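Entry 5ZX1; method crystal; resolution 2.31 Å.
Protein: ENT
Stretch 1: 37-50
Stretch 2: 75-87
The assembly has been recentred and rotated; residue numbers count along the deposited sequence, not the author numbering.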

# COMPACT_ATOMS: atom_id res chain seq x y z
N ALA A 37 7.37 -1.38 -16.08
CA ALA A 37 7.81 -1.92 -14.79
C ALA A 37 7.76 -0.85 -13.68
O ALA A 37 7.25 -1.10 -12.59
CB ALA A 37 9.20 -2.49 -14.91
N ARG A 38 8.31 0.32 -13.95
CA ARG A 38 8.29 1.39 -12.95
C ARG A 38 6.87 1.63 -12.46
O ARG A 38 6.59 1.52 -11.27
CB ARG A 38 8.86 2.68 -13.54
CG ARG A 38 9.24 3.70 -12.47
CD ARG A 38 9.97 3.00 -11.36
NE ARG A 38 10.52 3.90 -10.35
CZ ARG A 38 11.01 3.47 -9.18
NH1 ARG A 38 11.50 4.34 -8.29
NH2 ARG A 38 10.99 2.17 -8.90
N GLU A 39 5.96 1.88 -13.39
CA GLU A 39 4.56 2.11 -13.05
C GLU A 39 3.93 0.95 -12.24
O GLU A 39 3.06 1.16 -11.41
CB GLU A 39 3.75 2.36 -14.33
CG GLU A 39 3.97 3.75 -14.90
CD GLU A 39 3.39 3.93 -16.30
OE1 GLU A 39 2.91 2.93 -16.90
OE2 GLU A 39 3.40 5.08 -16.78
N GLU A 40 4.38 -0.27 -12.48
CA GLU A 40 3.87 -1.37 -11.69
C GLU A 40 4.48 -1.37 -10.28
O GLU A 40 3.78 -1.58 -9.30
CB GLU A 40 4.13 -2.69 -12.39
CG GLU A 40 3.25 -2.85 -13.60
CD GLU A 40 2.86 -4.30 -13.86
OE1 GLU A 40 3.02 -5.12 -12.94
OE2 GLU A 40 2.40 -4.61 -14.98
N GLU A 41 5.78 -1.11 -10.20
CA GLU A 41 6.43 -0.93 -8.91
C GLU A 41 5.64 0.05 -8.06
O GLU A 41 5.31 -0.23 -6.90
CB GLU A 41 7.87 -0.45 -9.07
CG GLU A 41 8.81 -1.49 -9.61
CD GLU A 41 10.24 -0.96 -9.68
OE1 GLU A 41 11.14 -1.59 -9.09
OE2 GLU A 41 10.46 0.10 -10.31
N LEU A 42 5.31 1.20 -8.64
CA LEU A 42 4.63 2.22 -7.84
C LEU A 42 3.18 1.85 -7.58
O LEU A 42 2.62 2.19 -6.54
CB LEU A 42 4.71 3.60 -8.51
CG LEU A 42 6.14 4.14 -8.66
CD1 LEU A 42 6.56 4.22 -10.12
CD2 LEU A 42 6.29 5.50 -8.01
N CYS A 43 2.57 1.13 -8.50
CA CYS A 43 1.20 0.72 -8.24
C CYS A 43 1.21 -0.30 -7.12
O CYS A 43 0.37 -0.25 -6.23
CB CYS A 43 0.54 0.14 -9.48
SG CYS A 43 -0.23 1.42 -10.46
N SER A 44 2.18 -1.22 -7.17
CA SER A 44 2.21 -2.29 -6.18
C SER A 44 2.46 -1.71 -4.79
O SER A 44 1.87 -2.17 -3.81
CB SER A 44 3.25 -3.34 -6.54
OG SER A 44 4.47 -3.15 -5.85
N TYR A 45 3.30 -0.68 -4.69
CA TYR A 45 3.49 -0.04 -3.39
C TYR A 45 2.20 0.65 -2.93
O TYR A 45 1.83 0.57 -1.75
CB TYR A 45 4.65 0.96 -3.42
CG TYR A 45 5.12 1.34 -2.03
CD1 TYR A 45 5.91 0.46 -1.29
CD2 TYR A 45 4.77 2.55 -1.45
CE1 TYR A 45 6.33 0.77 -0.02
CE2 TYR A 45 5.20 2.89 -0.17
CZ TYR A 45 5.98 1.98 0.54
OH TYR A 45 6.41 2.27 1.81
N ARG A 46 1.52 1.33 -3.85
CA ARG A 46 0.30 2.07 -3.51
C ARG A 46 -0.74 1.13 -2.90
O ARG A 46 -1.26 1.36 -1.80
CB ARG A 46 -0.27 2.75 -4.75
CG ARG A 46 -1.56 3.53 -4.49
CD ARG A 46 -2.22 3.96 -5.77
NE ARG A 46 -3.56 4.48 -5.53
CZ ARG A 46 -4.69 3.85 -5.83
NH1 ARG A 46 -5.86 4.42 -5.56
NH2 ARG A 46 -4.67 2.65 -6.41
N SER A 47 -1.03 0.06 -3.62
CA SER A 47 -2.02 -0.87 -3.17
C SER A 47 -1.59 -1.50 -1.85
O SER A 47 -2.42 -1.92 -1.04
CB SER A 47 -2.26 -1.95 -4.23
OG SER A 47 -1.19 -2.86 -4.20
N LEU A 48 -0.28 -1.54 -1.61
CA LEU A 48 0.26 -2.06 -0.36
C LEU A 48 -0.06 -1.15 0.81
O LEU A 48 -0.44 -1.61 1.89
CB LEU A 48 1.77 -2.23 -0.46
CG LEU A 48 2.36 -3.63 -0.37
CD1 LEU A 48 3.84 -3.49 -0.07
CD2 LEU A 48 1.68 -4.44 0.71
N CYS A 49 0.12 0.15 0.62
CA CYS A 49 -0.24 1.11 1.67
C CYS A 49 -1.74 1.06 2.01
O CYS A 49 -2.11 1.03 3.18
CB CYS A 49 0.14 2.52 1.23
SG CYS A 49 1.92 2.80 1.27
N ARG A 50 -2.59 1.05 0.99
CA ARG A 50 -4.03 1.17 1.21
C ARG A 50 -4.53 -0.00 2.03
O ARG A 50 -5.16 0.15 3.09
CB ARG A 50 -4.78 1.24 -0.13
CG ARG A 50 -4.30 2.36 -1.02
CD ARG A 50 -4.59 2.07 -2.48
NE ARG A 50 -5.98 1.68 -2.66
CZ ARG A 50 -7.01 2.51 -2.62
NH1 ARG A 50 -6.84 3.80 -2.39
NH2 ARG A 50 -8.23 2.02 -2.79
N LEU A 75 11.86 -2.09 -4.40
CA LEU A 75 11.37 -1.31 -5.53
C LEU A 75 12.14 -0.01 -5.73
O LEU A 75 11.79 0.79 -6.60
CB LEU A 75 9.88 -0.99 -5.35
CG LEU A 75 9.02 -2.24 -5.13
CD1 LEU A 75 7.53 -1.95 -5.05
CD2 LEU A 75 9.33 -3.24 -6.24
N CYS A 76 13.18 0.20 -4.94
CA CYS A 76 14.00 1.40 -5.05
C CYS A 76 13.11 2.64 -5.10
O CYS A 76 13.08 3.36 -6.10
CB CYS A 76 14.90 1.33 -6.30
SG CYS A 76 16.47 2.23 -6.20
N LEU A 77 12.36 2.88 -4.03
CA LEU A 77 11.42 3.99 -3.98
C LEU A 77 11.96 5.13 -3.12
O LEU A 77 12.31 4.92 -1.97
CB LEU A 77 10.08 3.53 -3.42
CG LEU A 77 8.86 3.35 -4.32
CD1 LEU A 77 9.15 2.55 -5.60
CD2 LEU A 77 7.81 2.65 -3.49
N PRO A 78 12.01 6.34 -3.68
CA PRO A 78 12.45 7.47 -2.85
C PRO A 78 11.48 7.65 -1.70
O PRO A 78 10.27 7.56 -1.93
CB PRO A 78 12.44 8.66 -3.82
CG PRO A 78 11.45 8.26 -4.88
CD PRO A 78 11.58 6.77 -5.02
N THR A 79 11.97 7.87 -0.49
CA THR A 79 11.09 7.86 0.68
C THR A 79 10.03 8.97 0.59
O THR A 79 8.92 8.80 1.08
CB THR A 79 11.89 7.99 2.00
OG1 THR A 79 12.73 9.15 1.95
CG2 THR A 79 12.74 6.75 2.22
N GLU A 80 10.35 10.08 -0.08
CA GLU A 80 9.38 11.16 -0.23
C GLU A 80 8.16 10.68 -0.99
O GLU A 80 7.03 11.01 -0.63
CB GLU A 80 10.00 12.36 -0.95
CG GLU A 80 10.84 13.24 -0.04
CD GLU A 80 12.34 13.08 -0.29
OE1 GLU A 80 12.75 13.19 -1.46
OE2 GLU A 80 13.09 12.83 0.69
N ARG A 81 8.38 9.90 -2.03
CA ARG A 81 7.27 9.33 -2.76
C ARG A 81 6.60 8.27 -1.91
O ARG A 81 5.37 8.14 -1.91
CB ARG A 81 7.74 8.73 -4.09
CG ARG A 81 6.60 8.18 -4.93
CD ARG A 81 5.53 9.25 -5.16
NE ARG A 81 4.29 8.67 -5.67
CZ ARG A 81 4.09 8.35 -6.94
NH1 ARG A 81 5.06 8.54 -7.84
NH2 ARG A 81 2.93 7.83 -7.33
N ALA A 82 7.40 7.51 -1.18
CA ALA A 82 6.87 6.41 -0.41
C ALA A 82 6.01 6.92 0.75
O ALA A 82 4.95 6.36 1.03
CB ALA A 82 7.98 5.54 0.10
N GLU A 83 6.47 7.97 1.42
CA GLU A 83 5.67 8.60 2.47
C GLU A 83 4.41 9.22 1.87
O GLU A 83 3.38 9.29 2.52
CB GLU A 83 6.47 9.67 3.24
CG GLU A 83 7.79 9.19 3.84
CD GLU A 83 8.66 10.35 4.34
OE1 GLU A 83 8.82 11.34 3.60
OE2 GLU A 83 9.21 10.25 5.46
N ALA A 84 4.52 9.67 0.62
CA ALA A 84 3.38 10.26 -0.07
C ALA A 84 2.27 9.23 -0.23
O ALA A 84 1.13 9.48 0.15
CB ALA A 84 3.80 10.82 -1.42
N GLU A 85 2.61 8.07 -0.79
CA GLU A 85 1.63 7.00 -0.97
C GLU A 85 0.99 6.57 0.35
O GLU A 85 -0.20 6.32 0.42
CB GLU A 85 2.26 5.79 -1.65
CG GLU A 85 2.66 6.02 -3.08
CD GLU A 85 1.48 6.44 -3.94
OE1 GLU A 85 0.38 5.85 -3.77
OE2 GLU A 85 1.64 7.36 -4.77
N LEU A 86 1.80 6.49 1.41
CA LEU A 86 1.27 6.08 2.70
C LEU A 86 0.33 7.14 3.27
O LEU A 86 -0.73 6.82 3.81
CB LEU A 86 2.40 5.79 3.69
CG LEU A 86 1.92 5.39 5.09
CD1 LEU A 86 1.09 4.12 5.00
CD2 LEU A 86 3.10 5.20 6.01
N ALA A 87 0.74 8.40 3.14
CA ALA A 87 -0.08 9.51 3.58
C ALA A 87 -1.42 9.50 2.83
O ALA A 87 -2.48 9.65 3.43
CB ALA A 87 0.66 10.83 3.37
O HOH W 1 5.50 4.25 2.95

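Residues 37-50 form a continuous helix, whereas residues 75-87 begin as a short non-helical link and enter a helix at T79. The two helices run in the same general direction, with axes inclined by 42° and 8.7 Å apart at closest approach. Contact extends from the link, where L75 lies beside E41, to the second helix, where E85 and L86 approach R46 and C49; together the stretches bury 696 Å².

At the link the bonding is between side chain and backbone. C76 leaves the preceding helix with positive phi in a Schellman motif, and the carbonyls of L75 and C76 are both within reach of R38. The CA-to-CB bond of R38 points sideways, but its t, p, t conformation carries the guanidinium to these carbonyls. They lie at its edge, near its plane, where the N-H groups point: R38 NH2 donates to L75 O at 2.8 Å and R38 NH1 to C76 O at 2.9 Å. R38 NH2 also forms a salt bridge with E41 OE2, 2.6 Å away. E41, in an m, t conformation one turn further along the helix, is placed to bond the bent arginine.

L75, in the m, t rotamer, lays its CD1 against the first helix, 3.4 Å from E41 O and 3.4 Å from S44 OG. S44 OG donates to E41 O at 3.2 Å, turning back to its own helix.

Y45 is buried and touches L75, L77, A82 and E85. Its t rotamer directs the ring at the second stretch, where L77 CD2 sits over one face, 3.7 Å from the centroid of the Y45 ring in a CH-pi contact. L77 has a chi1 of -106°, between wells. Y45 CE2 packs 3.9 Å from A82 CB, while A82 O and E85 CB lie at the ring edge. The phenol oxygen meets a water, with 2.5 Å between Y45 OH and the water oxygen; the water oxygen donates to A82 O at 2.9 Å and so links the tyrosine to the second helix's backbone.

Further along, E85 folds into an m, m conformation that brings OE2 back to R81: R81 NE and R81 NH2 donate to E85 OE2 at 3.1 and 2.9 Å, the latter pair a salt bridge. The same guanidinium receives L42 over one face, with L42 CD2 3.3 Å from R81 NH1. E85 OE1 lies 3.1 Å from R46 CG, but the extended R46 leads its charged end away, leaving R46 NE 4.5 Å from E85 OE1, beyond a salt bridge. Finally, the m rotamer of C49 places C49 SG 3.9 Å from L86 CB, an apolar contact where the backbones come close.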